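Fatty acid-binding protein homolog (Ascaris suum, PDB 6I8X) binds fatty acids inside a beta-barrel and may sequester potentially toxic fatty acids and their peroxidation products or help maintain the impermeable lipid layer of the eggshell. Local coordinates at residues T48-N53 with E65-K70; D11-T16 with N104-T109. One frame throughout, in Å; residues are numbered along the deposited sequence.

Contact 1 of 2, residues T48-N53 with E65-K70; sequences TKKFRN and ENLTTK. With VCA (vaccenic acid), chain C; TAM (tris(hydroxyethyl)aminomethane), chain L; EDO (1,2-ethanediol), chain G.
Lys49 and Asn66 form a non-hydrogen-bonded antiparallel pair whose side chains run next to each other and point the same way on the barrel's interior face. The ammonium of Lys49 meets the amide oxygen of Asn66, NZ to OD1 2.8 Å, in the carbonyl plane and on a lone pair. From the same nitrogen a second bond runs to the vaccenic acid carboxylate, Lys49 NZ to O2 of the ligand 3.1 Å, and Tyr124 OH is a third partner. The Lys49 chain is straight as far as CE and bends at chi4 (-81°), which turns NZ to Asn66 OD1. A buried ammonium gripped in this way probably helps to hold and neutralise the fatty-acid headgroup. Further along, Thr68 lays OG1 against the acyl chain, 3.5 Å from C7 of the ligand.

The opposite face carries Thr48, Lys50, Glu65 and Leu67. Glu65 OE1 approaches the guanidinium edge of Arg52 in its plane, a weak salt bridge of 3.4 Å to NH1, with carboxylate and guanidinium planes nearly perpendicular (88°). The stronger partners lie outside: Asp63 for Arg52 and His74 for Glu65. Paired backbone bonds join Thr48 to Leu67 and Lys50 to Glu65, including Thr48 N to Leu67 O at 2.8 Å.

The two strands form the hairpin 47-53/62-68, flanked in the sheet by strand 15-23 beside 47-53 and by strand 72-78 beside 62-68.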
loop_
_atom_site.group_PDB
_atom_site.type_symbol
_atom_site.label_atom_id
_atom_site.label_comp_id
_atom_site.label_asym_id
_atom_site.label_seq_id
_atom_site.Cartn_x
_atom_site.Cartn_y
_atom_site.Cartn_z
ATOM N N THR A 48 2.264 -2.447 -10.214
ATOM C CA THR A 48 1.011 -3.158 -10.307
ATOM C C THR A 48 0.681 -3.637 -8.893
ATOM O O THR A 48 1.478 -4.354 -8.279
ATOM C CB THR A 48 1.079 -4.328 -11.309
ATOM O OG1 THR A 48 1.204 -3.803 -12.628
ATOM C CG2 THR A 48 -0.174 -5.180 -11.239
ATOM N N LYS A 49 -0.483 -3.239 -8.393
ATOM C CA LYS A 49 -0.949 -3.638 -7.071
ATOM C C LYS A 49 -2.033 -4.674 -7.219
ATOM O O LYS A 49 -2.851 -4.581 -8.113
ATOM C CB LYS A 49 -1.450 -2.422 -6.264
ATOM C CG LYS A 49 -0.306 -1.562 -5.742
ATOM C CD LYS A 49 -0.812 -0.411 -4.878
ATOM C CE LYS A 49 0.300 0.522 -4.486
ATOM N NZ LYS A 49 1.085 0.024 -3.355
ATOM N N LYS A 50 -2.006 -5.695 -6.381
ATOM C CA LYS A 50 -3.008 -6.762 -6.421
ATOM C C LYS A 50 -3.511 -6.985 -5.040
ATOM O O LYS A 50 -2.719 -7.101 -4.122
ATOM C CB LYS A 50 -2.455 -8.071 -7.005
ATOM C CG LYS A 50 -2.100 -7.998 -8.466
ATOM C CD LYS A 50 -1.672 -9.387 -9.005
ATOM C CE LYS A 50 -1.451 -9.362 -10.487
ATOM N NZ LYS A 50 -0.778 -10.600 -10.972
ATOM N N PHE A 51 -4.822 -6.977 -4.886
ATOM C CA PHE A 51 -5.520 -7.253 -3.629
ATOM C C PHE A 51 -6.509 -8.367 -3.929
ATOM O O PHE A 51 -7.268 -8.281 -4.897
ATOM C CB PHE A 51 -6.293 -6.014 -3.144
ATOM C CG PHE A 51 -5.450 -4.873 -2.627
ATOM C CD1 PHE A 51 -4.968 -3.892 -3.496
ATOM C CD2 PHE A 51 -5.186 -4.741 -1.265
ATOM C CE1 PHE A 51 -4.220 -2.805 -3.012
ATOM C CE2 PHE A 51 -4.430 -3.657 -0.782
ATOM C CZ PHE A 51 -3.975 -2.684 -1.654
ATOM N N ARG A 52 -6.472 -9.435 -3.137
ATOM C CA ARG A 52 -7.419 -10.530 -3.296
ATOM C C ARG A 52 -7.787 -11.151 -1.947
ATOM O O ARG A 52 -7.070 -10.944 -0.964
ATOM C CB ARG A 52 -6.868 -11.594 -4.266
ATOM C CG ARG A 52 -5.652 -12.361 -3.752
ATOM C CD ARG A 52 -5.328 -13.522 -4.658
ATOM N NE ARG A 52 -4.149 -14.259 -4.197
ATOM C CZ ARG A 52 -2.900 -14.008 -4.586
ATOM N NH1 ARG A 52 -2.644 -13.020 -5.440
ATOM N NH2 ARG A 52 -1.894 -14.736 -4.112
ATOM N N ASN A 53 -8.871 -11.968 -1.925
ATOM C CA ASN A 53 -9.264 -12.785 -0.778
ATOM C C ASN A 53 -8.125 -13.802 -0.678
ATOM O O ASN A 53 -7.602 -14.212 -1.713
ATOM C CB ASN A 53 -10.582 -13.523 -1.056
ATOM C CG ASN A 53 -11.784 -12.622 -1.130
ATOM O OD1 ASN A 53 -12.244 -12.115 -0.129
ATOM N ND2 ASN A 53 -12.303 -12.377 -2.322
ATOM N N GLU A 65 -0.065 -7.871 -3.231
ATOM C CA GLU A 65 1.221 -7.875 -3.915
ATOM C C GLU A 65 1.506 -6.500 -4.446
ATOM O O GLU A 65 0.610 -5.825 -4.942
ATOM C CB GLU A 65 1.193 -8.868 -5.104
ATOM C CG GLU A 65 0.950 -10.313 -4.695
ATOM C CD GLU A 65 1.011 -11.332 -5.811
ATOM O OE1 GLU A 65 0.096 -11.344 -6.667
ATOM O OE2 GLU A 65 1.952 -12.156 -5.800
ATOM N N ASN A 66 2.762 -6.112 -4.391
ATOM C CA ASN A 66 3.288 -4.917 -5.024
ATOM C C ASN A 66 4.282 -5.464 -6.020
ATOM O O ASN A 66 5.307 -6.000 -5.609
ATOM C CB ASN A 66 4.030 -4.028 -4.042
ATOM C CG ASN A 66 3.174 -3.004 -3.393
ATOM O OD1 ASN A 66 2.491 -2.244 -4.054
ATOM N ND2 ASN A 66 3.247 -2.930 -2.084
ATOM N N LEU A 67 3.946 -5.405 -7.309
ATOM C CA LEU A 67 4.796 -5.874 -8.402
ATOM C C LEU A 67 5.393 -4.661 -9.090
ATOM O O LEU A 67 4.657 -3.825 -9.602
ATOM C CB LEU A 67 3.999 -6.761 -9.402
ATOM C CG LEU A 67 3.189 -7.932 -8.799
ATOM C CD1 LEU A 67 2.444 -8.699 -9.883
ATOM C CD2 LEU A 67 4.094 -8.900 -7.961
ATOM N N THR A 68 6.717 -4.501 -9.009
ATOM C CA THR A 68 7.387 -3.344 -9.635
ATOM C C THR A 68 8.436 -3.833 -10.619
ATOM O O THR A 68 8.633 -5.037 -10.735
ATOM C CB THR A 68 7.911 -2.291 -8.604
ATOM O OG1 THR A 68 9.232 -2.623 -8.203
ATOM C CG2 THR A 68 6.991 -2.125 -7.350
ATOM N N THR A 69 9.072 -2.909 -11.340
ATOM C CA THR A 69 10.154 -3.150 -12.315
ATOM C C THR A 69 11.260 -3.991 -11.683
ATOM O O THR A 69 11.773 -4.912 -12.331
ATOM C CB THR A 69 10.682 -1.803 -12.822
ATOM O OG1 THR A 69 9.611 -1.080 -13.438
ATOM C CG2 THR A 69 11.855 -1.945 -13.776
ATOM N N LYS A 70 11.585 -3.725 -10.403
ATOM C CA LYS A 70 12.636 -4.493 -9.741
ATOM C C LYS A 70 12.100 -5.348 -8.576
ATOM O O LYS A 70 11.700 -6.489 -8.797
ATOM C CB LYS A 70 13.811 -3.574 -9.351
ATOM C CG LYS A 70 14.698 -3.250 -10.553
ATOM C CD LYS A 70 15.410 -4.565 -11.051
ATOM C CE LYS A 70 16.293 -4.296 -12.219
ATOM N NZ LYS A 70 16.833 -5.533 -12.797
HETATM O O2 VCA C . 3.831 1.434 -3.022
HETATM C C1 VCA C . 4.287 1.928 -4.151
HETATM O O1 VCA C . 3.627 1.981 -5.161
HETATM C C2 VCA C . 5.700 2.435 -4.081
HETATM C C3 VCA C . 6.547 2.177 -5.323
HETATM C C4 VCA C . 8.032 2.366 -5.061
HETATM C C5 VCA C . 8.924 2.268 -6.282
HETATM C C6 VCA C . 9.400 0.862 -6.585
HETATM C C7 VCA C . 10.121 0.763 -7.914
HETATM C C8 VCA C . 11.583 1.181 -7.946
HETATM C C9 VCA C . 12.552 0.106 -7.495
HETATM C C10 VCA C . 13.999 0.605 -7.416
HETATM C C11 VCA C . 14.821 -0.096 -6.377
HETATM C C12 VCA C . 14.684 0.027 -5.068
HETATM C C13 VCA C . 13.674 0.883 -4.360
HETATM C C14 VCA C . 13.925 1.014 -2.857
HETATM C C15 VCA C . 13.008 2.006 -2.158
HETATM C C16 VCA C . 11.516 1.715 -2.270
HETATM C C17 VCA C . 10.650 2.685 -1.489
HETATM C C18 VCA C . 9.231 2.212 -1.316
HETATM C C TAM L . 20.933 -7.070 -14.138
HETATM C C1 TAM L . 22.124 -6.115 -14.531
HETATM C C2 TAM L . 19.924 -7.123 -15.283
HETATM C C3 TAM L . 21.454 -8.542 -13.896
HETATM C C4 TAM L . 22.066 -4.678 -14.063
HETATM C C5 TAM L . 19.400 -5.820 -15.837
HETATM C C6 TAM L . 20.698 -9.382 -12.891
HETATM N N TAM L . 20.217 -6.492 -12.982
HETATM O O4 TAM L . 22.081 -4.627 -12.656
HETATM O O5 TAM L . 18.723 -5.094 -14.834
HETATM O O6 TAM L . 19.306 -9.075 -12.825
HETATM C C1 EDO G . 1.799 -6.862 -14.418
HETATM O O1 EDO G . 3.007 -6.207 -14.058
HETATM C C2 EDO G . 1.092 -6.216 -15.633
HETATM O O2 EDO G . -0.078 -5.489 -15.234
#

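Contact 2 of 2, residues D11-T16 with N104-T109; sequences DKFLGT and NTLTET. With TAM (tris(hydroxyethyl)aminomethane), chain K; EDO (1,2-ethanediol), chain F.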
loop_
_atom_site.group_PDB
_atom_site.type_symbol
_atom_site.label_atom_id
_atom_site.label_comp_id
_atom_site.label_asym_id
_atom_site.label_seq_id
_atom_site.Cartn_x
_atom_site.Cartn_y
_atom_site.Cartn_z
ATOM N N ASP A 11 -15.320 -4.733 -1.792
ATOM C CA ASP A 11 -15.013 -5.229 -3.148
ATOM C C ASP A 11 -14.322 -4.194 -4.035
ATOM O O ASP A 11 -13.611 -4.566 -4.960
ATOM C CB ASP A 11 -16.260 -5.801 -3.829
ATOM C CG ASP A 11 -16.686 -7.123 -3.235
ATOM O OD1 ASP A 11 -15.834 -8.031 -3.135
ATOM O OD2 ASP A 11 -17.878 -7.260 -2.880
ATOM N N LYS A 12 -14.562 -2.903 -3.734
ATOM C CA LYS A 12 -13.984 -1.668 -4.272
ATOM C C LYS A 12 -12.450 -1.811 -4.357
ATOM O O LYS A 12 -11.830 -1.299 -5.273
ATOM C CB LYS A 12 -14.225 -0.567 -3.204
ATOM C CG LYS A 12 -14.893 0.691 -3.659
ATOM C CD LYS A 12 -14.741 1.770 -2.589
ATOM C CE LYS A 12 -15.986 1.991 -1.762
ATOM N NZ LYS A 12 -16.198 0.902 -0.773
ATOM N N PHE A 13 -11.843 -2.422 -3.326
ATOM C CA PHE A 13 -10.401 -2.556 -3.172
ATOM C C PHE A 13 -9.828 -3.863 -3.696
ATOM O O PHE A 13 -8.617 -4.018 -3.710
ATOM C CB PHE A 13 -10.022 -2.338 -1.699
ATOM C CG PHE A 13 -10.373 -0.954 -1.213
ATOM C CD1 PHE A 13 -9.673 0.165 -1.676
ATOM C CD2 PHE A 13 -11.412 -0.759 -0.311
ATOM C CE1 PHE A 13 -10.020 1.453 -1.257
ATOM C CE2 PHE A 13 -11.747 0.530 0.127
ATOM C CZ PHE A 13 -11.050 1.626 -0.351
ATOM N N LEU A 14 -10.673 -4.780 -4.149
ATOM C CA LEU A 14 -10.228 -6.052 -4.696
ATOM C C LEU A 14 -9.896 -5.942 -6.167
ATOM O O LEU A 14 -10.604 -5.263 -6.921
ATOM C CB LEU A 14 -11.269 -7.172 -4.478
ATOM C CG LEU A 14 -11.482 -7.643 -3.028
ATOM C CD1 LEU A 14 -12.526 -8.766 -2.974
ATOM C CD2 LEU A 14 -10.172 -8.116 -2.383
ATOM N N GLY A 15 -8.835 -6.636 -6.561
ATOM C CA GLY A 15 -8.417 -6.691 -7.950
ATOM C C GLY A 15 -6.988 -6.274 -8.209
ATOM O O GLY A 15 -6.174 -6.207 -7.292
ATOM N N THR A 16 -6.711 -5.991 -9.474
ATOM C CA THR A 16 -5.429 -5.567 -10.044
ATOM C C THR A 16 -5.525 -4.096 -10.440
ATOM O O THR A 16 -6.453 -3.698 -11.141
ATOM C CB THR A 16 -5.062 -6.443 -11.255
ATOM O OG1 THR A 16 -5.032 -7.803 -10.830
ATOM C CG2 THR A 16 -3.698 -6.060 -11.860
ATOM N N ASN A 104 -14.821 3.558 2.547
ATOM C CA ASN A 104 -14.203 4.166 1.366
ATOM C C ASN A 104 -12.680 4.396 1.548
ATOM O O ASN A 104 -12.026 4.858 0.621
ATOM C CB ASN A 104 -14.903 5.509 1.022
ATOM C CG ASN A 104 -16.397 5.561 1.236
ATOM O OD1 ASN A 104 -17.173 4.754 0.698
ATOM N ND2 ASN A 104 -16.833 6.527 2.031
ATOM N N THR A 105 -12.129 4.074 2.730
ATOM C CA THR A 105 -10.734 4.343 3.090
ATOM C C THR A 105 -9.950 3.155 3.651
ATOM O O THR A 105 -10.114 2.774 4.811
ATOM C CB THR A 105 -10.659 5.532 4.082
ATOM O OG1 THR A 105 -11.512 6.579 3.640
ATOM C CG2 THR A 105 -9.243 6.059 4.270
ATOM N N LEU A 106 -8.999 2.672 2.864
ATOM C CA LEU A 106 -8.088 1.622 3.294
ATOM C C LEU A 106 -6.748 2.277 3.680
ATOM O O LEU A 106 -6.229 3.111 2.941
ATOM C CB LEU A 106 -7.917 0.589 2.172
ATOM C CG LEU A 106 -6.793 -0.452 2.277
ATOM C CD1 LEU A 106 -7.113 -1.501 3.324
ATOM C CD2 LEU A 106 -6.614 -1.159 0.927
ATOM N N THR A 107 -6.232 1.948 4.867
ATOM C CA THR A 107 -4.936 2.454 5.314
ATOM C C THR A 107 -3.923 1.298 5.347
ATOM O O THR A 107 -4.314 0.126 5.401
ATOM C CB THR A 107 -5.029 3.229 6.630
ATOM O OG1 THR A 107 -5.274 2.327 7.706
ATOM C CG2 THR A 107 -6.062 4.356 6.585
ATOM N N GLU A 108 -2.634 1.633 5.256
ATOM C CA GLU A 108 -1.526 0.694 5.269
ATOM C C GLU A 108 -0.413 1.414 6.013
ATOM O O GLU A 108 0.141 2.410 5.527
ATOM C CB GLU A 108 -1.110 0.333 3.828
ATOM C CG GLU A 108 0.062 -0.628 3.712
ATOM C CD GLU A 108 0.558 -0.890 2.292
ATOM O OE1 GLU A 108 -0.144 -0.521 1.325
ATOM O OE2 GLU A 108 1.644 -1.493 2.143
ATOM N N THR A 109 -0.114 0.927 7.206
ATOM C CA THR A 109 0.877 1.520 8.073
ATOM C C THR A 109 2.118 0.642 8.117
ATOM O O THR A 109 2.022 -0.571 8.299
ATOM C CB THR A 109 0.240 1.782 9.452
ATOM O OG1 THR A 109 -0.995 2.482 9.244
ATOM C CG2 THR A 109 1.159 2.592 10.400
HETATM C C TAM K . -12.248 -9.284 -8.889
HETATM C C1 TAM K . -10.981 -10.047 -8.308
HETATM C C2 TAM K . -11.699 -7.928 -9.531
HETATM C C3 TAM K . -13.189 -10.050 -9.938
HETATM C C4 TAM K . -11.168 -10.727 -6.968
HETATM C C5 TAM K . -10.733 -8.146 -10.677
HETATM C C6 TAM K . -12.946 -11.534 -10.065
HETATM N N TAM K . -13.025 -9.039 -7.659
HETATM O O4 TAM K . -9.969 -11.355 -6.577
HETATM O O5 TAM K . -9.933 -6.972 -11.020
HETATM O O6 TAM K . -13.893 -12.100 -10.942
HETATM C C1 EDO F . -18.621 -4.817 -0.743
HETATM O O1 EDO F . -18.279 -3.460 -0.510
HETATM C C2 EDO F . -17.945 -5.734 0.318
HETATM O O2 EDO F . -18.548 -7.017 0.312
#
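Phe13 and Leu106 make a buried apolar packing contact between the 3-10 segment 11-13, which leads into strand 15-23, and the beginning of strand 105-112. Strands 15-23 and 105-112 are not neighbours in the sheet; the side chain of Phe13 reaches from the turn before the first to the start of the second. Leu106 CB sits over the centre of the Phe13 ring in a CH-pi contact, 4.1 Å from the centroid and only 9° off the ring normal. The side chains pass one another in opposite senses, with CE1 the ring atom nearest Leu106 CB, at 4.1 Å.

The opposite face of the ring is met by its own neighbour in sequence, Lys12, whose CB lies 4.0 Å above the plane and is offset toward the rim. The ring is therefore clasped between an aliphatic carbon of each segment. At its edge, CZ of Phe13 approaches the backbone carbonyl oxygen of Asn104 at 3.5 Å.

Farther out, the bent Lys12 chain brings CE within 3.9 Å of Asn104 OD1, while its ammonium is hydrogen-bonded to the carbonyl of Pro103. A backbone bond from Leu14 N to Asp11 O, 3.1 Å, closes the 3-10 turn that presents Phe13. Just beyond the turn, Leu14, Gly15 and Thr16 line the site of a bound tris(hydroxyethyl)aminomethane, whose O5 lies 3.4 Å from Gly15 CA.

Leu106 also touches Phe51 of strand 47-53, Tyr124 of strand 119-127, and Leu9 and Leu80 in loops. Arg126, from strand 119-127, donates a hydrogen bond to the carbonyl of Lys12, tying the turn to the strand beside 105-112.

Contact 1 joins adjacent strands through backbone bonds, whereas contact 2 packs the turn before strand 15-23 against the start of the non-adjacent strand 105-112 through side chains. Contact 1 is partly buried: one face turns polar groups toward the bound fatty acid, the other mixes charged residues with Thr48 and Leu67. Contact 2 is buried and largely apolar, with the side chain of Leu106 about 11 Å from the vaccenic acid. Their centres are 13 Å apart, and they meet where strands 47-53 and 15-23 pair. There Phe51 O and Gly15 N, 2.8 Å apart, probably form a hydrogen bond. Along the chain, the hairpin of contact 1 is nested within the loop closed by contact 2.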